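Local coordinates for probable L,D-transpeptidase 3 (Mycobacterium tuberculosis, PDB 6D4K), which probably acts as an L,D-transpeptidase in cell-wall biogenesis, cannot form 3->3 peptidoglycan cross-links from tetrapeptide stems, and is covalently modified by the beta-lactam faropenem, at residues R209-S212 with R213-V217. Numbering follows the deposited sequence.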
loop_
_atom_site.group_PDB
_atom_site.type_symbol
_atom_site.label_atom_id
_atom_site.label_comp_id
_atom_site.label_asym_id
_atom_site.label_seq_id
_atom_site.Cartn_x
_atom_site.Cartn_y
_atom_site.Cartn_z
ATOM N N ARG A 209 1.109 -1.606 5.470
ATOM C CA ARG A 209 2.332 -1.886 4.723
ATOM C C ARG A 209 2.103 -1.595 3.241
ATOM O O ARG A 209 1.104 -2.034 2.660
ATOM C CB ARG A 209 2.723 -3.350 4.883
ATOM C CG ARG A 209 3.985 -3.703 4.120
ATOM C CD ARG A 209 4.163 -5.209 3.982
ATOM N NE ARG A 209 4.392 -5.851 5.267
ATOM C CZ ARG A 209 5.592 -6.180 5.734
ATOM N NH1 ARG A 209 6.681 -5.924 5.021
ATOM N NH2 ARG A 209 5.703 -6.766 6.918
ATOM N N ILE A 210 3.028 -0.865 2.621
ATOM C CA ILE A 210 2.900 -0.507 1.212
ATOM C C ILE A 210 4.058 -0.988 0.347
ATOM O O ILE A 210 3.982 -0.862 -0.883
ATOM C CB ILE A 210 2.635 1.002 0.991
ATOM C CG1 ILE A 210 3.800 1.846 1.509
ATOM C CG2 ILE A 210 1.332 1.420 1.645
ATOM C CD1 ILE A 210 3.647 3.335 1.231
ATOM N N THR A 211 5.128 -1.531 0.924
ATOM C CA THR A 211 6.143 -2.196 0.121
ATOM C C THR A 211 6.601 -3.460 0.828
ATOM O O THR A 211 6.522 -3.568 2.054
ATOM C CB THR A 211 7.381 -1.324 -0.170
ATOM O OG1 THR A 211 8.178 -1.188 1.013
ATOM C CG2 THR A 211 7.001 0.059 -0.725
ATOM N N SER A 212 7.080 -4.419 0.033
ATOM C CA SER A 212 7.587 -5.661 0.604
ATOM C C SER A 212 8.822 -5.424 1.467
ATOM O O SER A 212 9.061 -6.175 2.418
ATOM C CB SER A 212 7.888 -6.671 -0.505
ATOM O OG SER A 212 8.552 -6.055 -1.596
ATOM N N ARG A 213 9.605 -4.386 1.167
ATOM C CA ARG A 213 10.819 -4.107 1.929
ATOM C C ARG A 213 10.562 -3.455 3.282
ATOM O O ARG A 213 11.499 -3.351 4.081
ATOM C CB ARG A 213 11.814 -3.296 1.093
ATOM C CG ARG A 213 12.044 -3.913 -0.272
ATOM C CD ARG A 213 12.430 -2.902 -1.348
ATOM N NE ARG A 213 11.393 -1.931 -1.714
ATOM C CZ ARG A 213 10.164 -2.200 -2.145
ATOM N NH1 ARG A 213 9.709 -3.448 -2.247
ATOM N NH2 ARG A 213 9.373 -1.185 -2.479
ATOM N N GLY A 214 9.338 -3.016 3.566
ATOM C CA GLY A 214 9.021 -2.569 4.909
ATOM C C GLY A 214 8.629 -1.111 5.051
ATOM O O GLY A 214 8.809 -0.518 6.118
ATOM N N LEU A 215 8.092 -0.520 3.990
ATOM C CA LEU A 215 7.572 0.836 4.040
ATOM C C LEU A 215 6.123 0.796 4.515
ATOM O O LEU A 215 5.335 -0.031 4.051
ATOM C CB LEU A 215 7.623 1.435 2.635
ATOM C CG LEU A 215 7.325 2.919 2.513
ATOM C CD1 LEU A 215 8.392 3.644 3.267
ATOM C CD2 LEU A 215 7.295 3.359 1.059
ATOM N N TYR A 216 5.772 1.695 5.438
ATOM C CA TYR A 216 4.439 1.709 6.032
ATOM C C TYR A 216 3.889 3.126 6.100
ATOM O O TYR A 216 4.643 4.103 6.179
ATOM C CB TYR A 216 4.456 1.198 7.480
ATOM C CG TYR A 216 4.754 -0.270 7.645
ATOM C CD1 TYR A 216 6.065 -0.746 7.619
ATOM C CD2 TYR A 216 3.735 -1.177 7.885
ATOM C CE1 TYR A 216 6.338 -2.097 7.788
ATOM C CE2 TYR A 216 3.999 -2.523 8.061
ATOM C CZ TYR A 216 5.299 -2.980 8.012
ATOM O OH TYR A 216 5.554 -4.327 8.181
ATOM N N VAL A 217 2.559 3.223 6.064
ATOM C CA VAL A 217 1.828 4.332 6.669
ATOM C C VAL A 217 1.459 3.881 8.072
ATOM O O VAL A 217 0.913 2.785 8.250
ATOM C CB VAL A 217 0.553 4.659 5.867
ATOM C CG1 VAL A 217 -0.167 5.837 6.496
ATOM C CG2 VAL A 217 0.871 4.943 4.405
HETATM O O HOH W 1 7.006 -3.834 -2.799
#
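The carbonyl oxygen of Leu215 is gripped by two successive amides: Ile210 N reaches it at 2.8 Å in a nearly straight bond (178° at the hydrogen), and Thr211 N adds a weak one. Arg209 CA makes a longer, bent CA-H...O contact with it (3.6 Å). Beyond it the chain reverses through a type I turn from Thr211 to Gly214, with Gly214 N bound to Thr211 O at 3.2 Å from above the carbonyl plane. The Thr211 rotamer (chi1 73°) turns OG1 to the amides ending the turn; it accepts from Leu215 N at 3.1 Å and weakly from Gly214 N. Gly214 has a positive phi, where a CB would jam against Arg213 O. Arg213 folds back, laying one guanidinium face over Thr211 CB, while a water accepts from Arg213 NH1 (2.8 Å) and Ser212 N. Ile210 CD1 packs on Leu215 CD2 at 3.7 Å. Tyr216 OH lies over one face of the Arg209 guanidinium, the planes 55° apart, without a hydrogen bond. The non-hydrogen-bonded pair Arg209-Tyr216 closes this six-residue hairpin loop near Cys236, which binds covalently to faropenem's acetyl group; strand 172-180 runs antiparallel to 207-209 on one side, and 237-239 parallel to 216-219 on the other.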